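Long-range contacts in D-hydantoinase (Ralstonia pickettii, PDB 1NFG), which probably hydrolyses the cyclic amide bond of D-hydantoin derivatives stereospecifically, using two zinc ions bound in each subunit: residues H314-K323 against M406-S414; A79-T87 against P424-V435. All coordinates share one frame; numbering follows the deposited sequence.

Interaction 1 (H314-K323 against M406-S414)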
loop_
_atom_site.group_PDB
_atom_site.type_symbol
_atom_site.label_atom_id
_atom_site.label_comp_id
_atom_site.label_asym_id
_atom_site.label_seq_id
_atom_site.Cartn_x
_atom_site.Cartn_y
_atom_site.Cartn_z
ATOM N N HIS A 314 16.125 20.400 -19.734
ATOM C CA HIS A 314 17.213 21.336 -19.994
ATOM C C HIS A 314 16.820 22.814 -19.918
ATOM O O HIS A 314 15.896 23.272 -20.603
ATOM C CB HIS A 314 17.822 21.051 -21.376
ATOM C CG HIS A 314 18.962 21.953 -21.734
ATOM N ND1 HIS A 314 20.242 21.757 -21.261
ATOM C CD2 HIS A 314 19.006 23.079 -22.486
ATOM C CE1 HIS A 314 21.026 22.724 -21.707
ATOM N NE2 HIS A 314 20.300 23.539 -22.452
ATOM N N CYS A 315 17.544 23.544 -19.076
ATOM C CA CYS A 315 17.346 24.974 -18.888
ATOM C C CYS A 315 18.718 25.640 -18.921
ATOM O O CYS A 315 19.743 24.978 -18.743
ATOM C CB CYS A 315 16.670 25.261 -17.548
ATOM S SG CYS A 315 14.943 24.771 -17.489
ATOM N N SER A 316 18.742 26.948 -19.140
ATOM C CA SER A 316 20.008 27.654 -19.202
ATOM C C SER A 316 19.992 28.989 -18.474
ATOM O O SER A 316 19.731 30.031 -19.071
ATOM C CB SER A 316 20.412 27.851 -20.668
ATOM O OG SER A 316 19.278 28.158 -21.468
ATOM N N TRP A 317 20.263 28.951 -17.175
ATOM C CA TRP A 317 20.311 30.167 -16.381
ATOM C C TRP A 317 21.747 30.322 -15.900
ATOM O O TRP A 317 22.188 29.611 -14.998
ATOM C CB TRP A 317 19.366 30.070 -15.188
ATOM C CG TRP A 317 17.938 29.877 -15.570
ATOM C CD1 TRP A 317 17.116 28.863 -15.169
ATOM C CD2 TRP A 317 17.155 30.711 -16.432
ATOM N NE1 TRP A 317 15.871 29.011 -15.729
ATOM C CE2 TRP A 317 15.865 30.137 -16.509
ATOM C CE3 TRP A 317 17.415 31.886 -17.148
ATOM C CZ2 TRP A 317 14.834 30.699 -17.275
ATOM C CZ3 TRP A 317 16.390 32.447 -17.911
ATOM C CH2 TRP A 317 15.115 31.850 -17.968
ATOM N N LEU A 318 22.476 31.240 -16.524
ATOM C CA LEU A 318 23.865 31.483 -16.170
ATOM C C LEU A 318 24.033 31.533 -14.669
ATOM O O LEU A 318 23.241 32.158 -13.964
ATOM C CB LEU A 318 24.347 32.804 -16.768
ATOM C CG LEU A 318 24.369 32.934 -18.287
ATOM C CD1 LEU A 318 24.810 34.342 -18.644
ATOM C CD2 LEU A 318 25.312 31.901 -18.894
ATOM N N PHE A 319 25.065 30.862 -14.176
ATOM C CA PHE A 319 25.316 30.871 -12.753
ATOM C C PHE A 319 25.590 32.310 -12.351
ATOM O O PHE A 319 25.134 32.768 -11.302
ATOM C CB PHE A 319 26.523 30.003 -12.407
ATOM C CG PHE A 319 26.897 30.055 -10.960
ATOM C CD1 PHE A 319 25.957 29.758 -9.975
ATOM C CD2 PHE A 319 28.184 30.406 -10.574
ATOM C CE1 PHE A 319 26.294 29.812 -8.626
ATOM C CE2 PHE A 319 28.534 30.464 -9.227
ATOM C CZ PHE A 319 27.587 30.166 -8.249
ATOM N N LYS A 320 26.332 33.021 -13.196
ATOM C CA LYS A 320 26.657 34.411 -12.918
ATOM C C LYS A 320 25.527 35.345 -13.345
ATOM O O LYS A 320 24.887 35.994 -12.516
ATOM C CB LYS A 320 27.945 34.810 -13.623
ATOM C CG LYS A 320 28.462 36.145 -13.140
ATOM C CD LYS A 320 29.809 36.500 -13.740
ATOM C CE LYS A 320 30.318 37.831 -13.191
ATOM N NZ LYS A 320 31.660 38.175 -13.746
ATOM N N GLY A 321 25.259 35.412 -14.635
ATOM C CA GLY A 321 24.196 36.292 -15.075
ATOM C C GLY A 321 22.806 36.124 -14.463
ATOM O O GLY A 321 22.192 37.110 -14.061
ATOM N N HIS A 322 22.314 34.890 -14.364
ATOM C CA HIS A 322 20.958 34.641 -13.865
ATOM C C HIS A 322 20.746 34.135 -12.432
ATOM O O HIS A 322 19.919 34.677 -11.696
ATOM C CB HIS A 322 20.257 33.696 -14.842
ATOM C CG HIS A 322 20.420 34.095 -16.276
ATOM N ND1 HIS A 322 19.894 35.261 -16.788
ATOM C CD2 HIS A 322 21.092 33.509 -17.293
ATOM C CE1 HIS A 322 20.236 35.376 -18.059
ATOM N NE2 HIS A 322 20.964 34.325 -18.390
ATOM N N LYS A 323 21.462 33.085 -12.041
ATOM C CA LYS A 323 21.317 32.536 -10.692
ATOM C C LYS A 323 21.586 33.623 -9.650
ATOM O O LYS A 323 21.016 33.615 -8.554
ATOM C CB LYS A 323 22.291 31.368 -10.489
ATOM C CG LYS A 323 22.008 30.152 -11.368
ATOM C CD LYS A 323 20.667 29.510 -11.025
ATOM C CE LYS A 323 20.413 28.268 -11.856
ATOM N NZ LYS A 323 19.166 27.595 -11.428
ATOM N N MET A 406 32.048 21.300 -23.104
ATOM C CA MET A 406 30.679 21.159 -23.583
ATOM C C MET A 406 30.446 22.108 -24.757
ATOM O O MET A 406 31.304 22.935 -25.064
ATOM C CB MET A 406 29.690 21.413 -22.446
ATOM C CG MET A 406 29.792 20.367 -21.343
ATOM S SD MET A 406 29.728 18.665 -21.986
ATOM C CE MET A 406 28.013 18.421 -22.071
ATOM N N HIS A 407 29.292 22.006 -25.409
ATOM C CA HIS A 407 29.045 22.832 -26.587
ATOM C C HIS A 407 27.849 23.787 -26.593
ATOM O O HIS A 407 27.334 24.127 -27.663
ATOM C CB HIS A 407 28.974 21.915 -27.816
ATOM C CG HIS A 407 30.130 20.968 -27.922
ATOM N ND1 HIS A 407 30.281 19.882 -27.086
ATOM C CD2 HIS A 407 31.223 20.981 -28.720
ATOM C CE1 HIS A 407 31.419 19.271 -27.362
ATOM N NE2 HIS A 407 32.011 19.918 -28.349
ATOM N N ASN A 408 27.404 24.231 -25.422
ATOM C CA ASN A 408 26.274 25.156 -25.375
ATOM C C ASN A 408 26.750 26.523 -24.869
ATOM O O ASN A 408 27.956 26.766 -24.770
ATOM C CB ASN A 408 25.152 24.588 -24.494
ATOM C CG ASN A 408 25.439 24.719 -23.012
ATOM O OD1 ASN A 408 26.583 24.598 -22.568
ATOM N ND2 ASN A 408 24.391 24.953 -22.234
ATOM N N ALA A 409 25.817 27.413 -24.552
ATOM C CA ALA A 409 26.183 28.752 -24.100
ATOM C C ALA A 409 26.183 28.979 -22.581
ATOM O O ALA A 409 26.211 30.128 -22.131
ATOM C CB ALA A 409 25.276 29.774 -24.774
ATOM N N MET A 410 26.170 27.902 -21.795
ATOM C CA MET A 410 26.152 28.019 -20.336
ATOM C C MET A 410 27.518 28.209 -19.691
ATOM O O MET A 410 28.546 27.903 -20.292
ATOM C CB MET A 410 25.474 26.797 -19.720
ATOM C CG MET A 410 23.962 26.884 -19.725
ATOM S SD MET A 410 23.389 28.266 -18.724
ATOM C CE MET A 410 23.473 27.551 -17.093
ATOM N N ASP A 411 27.520 28.712 -18.458
ATOM C CA ASP A 411 28.767 28.941 -17.733
ATOM C C ASP A 411 29.100 27.845 -16.722
ATOM O O ASP A 411 30.016 27.993 -15.914
ATOM C CB ASP A 411 28.744 30.314 -17.050
ATOM C CG ASP A 411 27.578 30.481 -16.092
ATOM O OD1 ASP A 411 26.483 29.944 -16.376
ATOM O OD2 ASP A 411 27.757 31.171 -15.062
ATOM N N TYR A 412 28.355 26.742 -16.773
ATOM C CA TYR A 412 28.607 25.605 -15.889
ATOM C C TYR A 412 27.839 24.363 -16.333
ATOM O O TYR A 412 26.913 24.441 -17.144
ATOM C CB TYR A 412 28.244 25.932 -14.430
ATOM C CG TYR A 412 26.768 25.853 -14.098
ATOM C CD1 TYR A 412 25.914 26.929 -14.342
ATOM C CD2 TYR A 412 26.222 24.696 -13.540
ATOM C CE1 TYR A 412 24.549 26.856 -14.036
ATOM C CE2 TYR A 412 24.862 24.609 -13.234
ATOM C CZ TYR A 412 24.031 25.691 -13.483
ATOM O OH TYR A 412 22.688 25.605 -13.180
ATOM N N SER A 413 28.248 23.214 -15.798
ATOM C CA SER A 413 27.598 21.939 -16.087
ATOM C C SER A 413 27.088 21.341 -14.778
ATOM O O SER A 413 27.737 21.467 -13.735
ATOM C CB SER A 413 28.575 20.962 -16.734
ATOM O OG SER A 413 27.970 19.688 -16.871
ATOM N N SER A 414 25.926 20.699 -14.836
ATOM C CA SER A 414 25.337 20.083 -13.652
ATOM C C SER A 414 26.136 18.848 -13.260
ATOM O O SER A 414 26.035 18.353 -12.137
ATOM C CB SER A 414 23.894 19.676 -13.934
ATOM O OG SER A 414 23.140 20.774 -14.413
#

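Interaction 2 (A79-T87 against P424-V435)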
loop_
_atom_site.group_PDB
_atom_site.type_symbol
_atom_site.label_atom_id
_atom_site.label_comp_id
_atom_site.label_asym_id
_atom_site.label_seq_id
_atom_site.Cartn_x
_atom_site.Cartn_y
_atom_site.Cartn_z
ATOM N N ALA A 79 24.596 21.478 -28.876
ATOM C CA ALA A 79 25.068 20.726 -27.718
ATOM C C ALA A 79 24.384 19.358 -27.716
ATOM O O ALA A 79 25.009 18.330 -27.442
ATOM C CB ALA A 79 24.747 21.478 -26.437
ATOM N N ALA A 80 23.097 19.351 -28.042
ATOM C CA ALA A 80 22.342 18.112 -28.086
ATOM C C ALA A 80 23.022 17.124 -29.035
ATOM O O ALA A 80 23.238 15.961 -28.685
ATOM C CB ALA A 80 20.914 18.387 -28.544
ATOM N N ALA A 81 23.362 17.592 -30.231
ATOM C CA ALA A 81 24.004 16.746 -31.230
ATOM C C ALA A 81 25.319 16.191 -30.714
ATOM O O ALA A 81 25.596 15.000 -30.850
ATOM C CB ALA A 81 24.242 17.535 -32.508
ATOM N N CYS A 82 26.132 17.058 -30.125
ATOM C CA CYS A 82 27.417 16.634 -29.599
ATOM C C CYS A 82 27.233 15.637 -28.467
ATOM O O CYS A 82 28.177 14.947 -28.080
ATOM C CB CYS A 82 28.210 17.845 -29.103
ATOM S SG CYS A 82 28.795 18.933 -30.427
ATOM N N GLY A 83 26.014 15.567 -27.938
ATOM C CA GLY A 83 25.728 14.654 -26.850
ATOM C C GLY A 83 25.050 13.380 -27.311
ATOM O O GLY A 83 24.671 12.536 -26.494
ATOM N N GLY A 84 24.878 13.243 -28.621
ATOM C CA GLY A 84 24.258 12.050 -29.163
ATOM C C GLY A 84 22.756 12.116 -29.311
ATOM O O GLY A 84 22.123 11.099 -29.597
ATOM N N THR A 85 22.173 13.297 -29.121
ATOM C CA THR A 85 20.722 13.445 -29.243
ATOM C C THR A 85 20.375 14.125 -30.559
ATOM O O THR A 85 20.814 15.246 -30.822
ATOM C CB THR A 85 20.151 14.254 -28.058
ATOM O OG1 THR A 85 20.310 13.496 -26.850
ATOM C CG2 THR A 85 18.673 14.554 -28.266
ATOM N N THR A 86 19.578 13.440 -31.376
ATOM C CA THR A 86 19.195 13.941 -32.690
ATOM C C THR A 86 17.777 14.497 -32.837
ATOM O O THR A 86 17.462 15.139 -33.839
ATOM C CB THR A 86 19.395 12.849 -33.756
ATOM O OG1 THR A 86 18.656 11.675 -33.385
ATOM C CG2 THR A 86 20.873 12.509 -33.886
ATOM N N THR A 87 16.911 14.223 -31.870
ATOM C CA THR A 87 15.555 14.753 -31.910
ATOM C C THR A 87 15.243 15.336 -30.549
ATOM O O THR A 87 15.736 14.873 -29.520
ATOM C CB THR A 87 14.503 13.687 -32.262
ATOM O OG1 THR A 87 14.700 13.257 -33.613
ATOM C CG2 THR A 87 13.097 14.264 -32.145
ATOM N N PRO A 424 29.845 9.704 -26.902
ATOM C CA PRO A 424 29.309 9.795 -28.269
ATOM C C PRO A 424 30.471 10.287 -29.129
ATOM O O PRO A 424 31.173 11.231 -28.740
ATOM C CB PRO A 424 28.219 10.864 -28.159
ATOM C CG PRO A 424 27.909 10.931 -26.696
ATOM C CD PRO A 424 29.233 10.723 -26.033
ATOM N N LYS A 425 30.689 9.669 -30.286
ATOM C CA LYS A 425 31.806 10.089 -31.133
ATOM C C LYS A 425 31.415 10.824 -32.402
ATOM O O LYS A 425 31.886 11.934 -32.645
ATOM C CB LYS A 425 32.699 8.890 -31.458
ATOM C CG LYS A 425 33.656 8.560 -30.324
ATOM C CD LYS A 425 34.427 9.805 -29.952
ATOM C CE LYS A 425 35.488 9.534 -28.915
ATOM N NZ LYS A 425 36.223 10.791 -28.591
ATOM N N THR A 426 30.574 10.211 -33.222
ATOM C CA THR A 426 30.133 10.881 -34.429
ATOM C C THR A 426 28.627 10.665 -34.521
ATOM O O THR A 426 28.124 9.582 -34.198
ATOM C CB THR A 426 30.864 10.351 -35.699
ATOM O OG1 THR A 426 30.253 9.143 -36.151
ATOM C CG2 THR A 426 32.318 10.076 -35.394
ATOM N N VAL A 427 27.916 11.711 -34.942
ATOM C CA VAL A 427 26.462 11.681 -35.037
ATOM C C VAL A 427 25.924 11.989 -36.429
ATOM O O VAL A 427 26.441 12.868 -37.126
ATOM C CB VAL A 427 25.853 12.698 -34.051
ATOM C CG1 VAL A 427 24.332 12.585 -34.045
ATOM C CG2 VAL A 427 26.420 12.468 -32.662
ATOM N N LEU A 428 24.879 11.266 -36.819
ATOM C CA LEU A 428 24.238 11.462 -38.112
ATOM C C LEU A 428 22.771 11.835 -37.929
ATOM O O LEU A 428 22.061 11.231 -37.125
ATOM C CB LEU A 428 24.322 10.199 -38.975
ATOM C CG LEU A 428 25.671 9.836 -39.598
ATOM C CD1 LEU A 428 26.629 9.358 -38.526
ATOM C CD2 LEU A 428 25.469 8.750 -40.645
ATOM N N LEU A 429 22.331 12.836 -38.684
ATOM C CA LEU A 429 20.954 13.302 -38.644
ATOM C C LEU A 429 20.378 13.036 -40.015
ATOM O O LEU A 429 20.771 13.669 -40.986
ATOM C CB LEU A 429 20.908 14.803 -38.336
ATOM C CG LEU A 429 19.536 15.483 -38.397
ATOM C CD1 LEU A 429 18.565 14.808 -37.442
ATOM C CD2 LEU A 429 19.686 16.953 -38.045
ATOM N N ARG A 430 19.449 12.097 -40.107
ATOM C CA ARG A 430 18.862 11.772 -41.396
ATOM C C ARG A 430 19.926 11.611 -42.480
ATOM O O ARG A 430 19.821 12.187 -43.563
ATOM C CB ARG A 430 17.844 12.838 -41.807
ATOM C CG ARG A 430 16.433 12.512 -41.345
ATOM C CD ARG A 430 15.424 13.604 -41.647
ATOM N NE ARG A 430 15.739 14.851 -40.959
ATOM C CZ ARG A 430 16.385 15.869 -41.519
ATOM N NH1 ARG A 430 16.783 15.787 -42.783
ATOM N NH2 ARG A 430 16.630 16.973 -40.823
ATOM N N GLY A 431 20.962 10.838 -42.171
ATOM C CA GLY A 431 22.004 10.588 -43.144
ATOM C C GLY A 431 23.197 11.516 -43.144
ATOM O O GLY A 431 24.294 11.105 -43.522
ATOM N N LYS A 432 23.010 12.764 -42.731
ATOM C CA LYS A 432 24.129 13.696 -42.723
ATOM C C LYS A 432 24.959 13.594 -41.455
ATOM O O LYS A 432 24.419 13.499 -40.353
ATOM C CB LYS A 432 23.631 15.133 -42.887
ATOM C CG LYS A 432 24.741 16.173 -42.784
ATOM C CD LYS A 432 24.241 17.581 -43.068
ATOM C CE LYS A 432 25.374 18.589 -42.927
ATOM N NZ LYS A 432 24.941 19.966 -43.269
ATOM N N VAL A 433 26.277 13.600 -41.614
ATOM C CA VAL A 433 27.171 13.542 -40.470
ATOM C C VAL A 433 27.201 14.957 -39.906
ATOM O O VAL A 433 27.654 15.880 -40.588
ATOM C CB VAL A 433 28.602 13.135 -40.893
ATOM C CG1 VAL A 433 29.573 13.357 -39.750
ATOM C CG2 VAL A 433 28.621 11.686 -41.331
ATOM N N ILE A 434 26.708 15.139 -38.682
ATOM C CA ILE A 434 26.705 16.473 -38.087
ATOM C C ILE A 434 27.722 16.612 -36.969
ATOM O O ILE A 434 28.056 17.716 -36.554
ATOM C CB ILE A 434 25.290 16.877 -37.606
ATOM C CG1 ILE A 434 24.778 15.903 -36.541
ATOM C CG2 ILE A 434 24.338 16.911 -38.810
ATOM C CD1 ILE A 434 23.361 16.211 -36.064
ATOM N N VAL A 435 28.216 15.483 -36.480
ATOM C CA VAL A 435 29.257 15.498 -35.458
ATOM C C VAL A 435 30.228 14.436 -35.935
ATOM O O VAL A 435 29.831 13.300 -36.167
ATOM C CB VAL A 435 28.734 15.123 -34.050
ATOM C CG1 VAL A 435 29.884 15.162 -33.051
ATOM C CG2 VAL A 435 27.644 16.092 -33.618
#

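Interaction 1 (H314-K323 against M406-S414)
His314 and Asn408 meet where a loop of the amidohydrolase TIM barrel, residues 314-323, directly after the zinc ligand Asp313, packs against residues 406-414, the link between strands 390-400 and 419-429 of the beta-rich part of the chain. The amide ND2 of Asn408 lies at the edge of the imidazole, 4.1 Å from CE1 of His314, with the two planes 65° apart. This is packing alone, because Asn408 ND2 and His314 NE2 both bond to OD2 of Asp71, while His314 ND1 pairs with the N of Gly339. The hydroxyl of Ser316 turns to the backbone N of Asp71. Its carbon is left for the thioether, with Ser316 CB 3.6 Å from Met410 SD. Unbranched and flexible, Met410 bends at chi2 (-63°) and again at chi3, which brings SD against CA and CB of Ser316 and CE to the carbonyl O of Trp317. The same carbonyl lies at the edge of the Tyr412 ring.

Leu318 crosses the Asp411 side chain at a slant, its CD2 nearest OD1, and its own carbonyl O receives His322 N and Lys323 N, closing a tight turn. At the start of that turn two successive amides point to Asp411: Phe319 N bonds to OD1 at 2.8 Å through the syn lone pair, and Lys320 N to OD2 at 3.0 Å. Aspartate suits the place, since its short side chain presents two oxygens to two successive N-H groups at once. Phe319 CB also packs on Tyr412 CD1, 3.7 Å away. Finally Lys323, whose ammonium bonds to the carbonyls of Pro334 and Gly336, crosses Tyr412 at about a right angle, with CE 3.7 Å from OH.

Interaction 2 (A79-T87 against P424-V435)
Pro424 rests its ring against the loop that ends helix 73-82, with CG 3.6 Å from the carbonyl O of Gly83 and CB facing the N of Gly84. That helix closes in a Schellman motif: Gly84 takes a positive phi (90°), suited to glycine, and the chain then enters barrel strand 85-93. Residues 424-435 form a beta hairpin of the beta-rich part of the chain, packed on this helix-to-strand corner of the barrel. Strand 424-429 runs almost parallel to strand 85-87, at 7°, yet their axes are 7.8 Å apart and no hydrogen bond joins them, so side chains fill the interval.

Val427 is central. CG1 anti to the backbone N (chi1 -175°) sends that methyl to CG2 of Thr86, 3.5 Å away, and turns CG2 to the carbonyl O of Ala81 and the CA of Gly84. Thr86 thus meets the valine through its methyl, which also lies near the carbonyl O of Leu428. Leu429 adds CD1, 3.8 Å from Thr86 O.

A type I' turn from Leu429 to Lys432 reverses the chain. On the return strand Ile434 and Val435 both face Val427 in a classic beta bulge, their amides sharing its carbonyl O. This turns both toward the helix: Ile434 CD1 and Val435 CG2 each lie 3.9 Å from Ala81 CB, a methyl small enough for two branched residues to approach together. The contact therefore rests on apolar packing, while Ala81 O and the N and O of Val427 are paired within their own segments and the backbone of Gly84 and Thr86 bonds to Gly53 of strand 48-58.

Interaction 1 is nested along the chain inside the loop closed by interaction 2, and their centres are 21 Å apart. They nevertheless touch through helix 73-82: Cys82 SG packs 3.5 Å from His407 CG, and Ala79 CB lies 3.7 Å from Asn408 CB. Ala81 at the helix end turns to the hairpin 424-435, Ala79 to residues 406-414, and Cys82 touches both. Their relation to the active site differs. In interaction 1 the His314 side chain is about 9 Å from a zinc ion, and that of Trp317 about 6 Å from that of Asn335, a probable substrate-binding residue; interaction 2 is structural packing away from these sites.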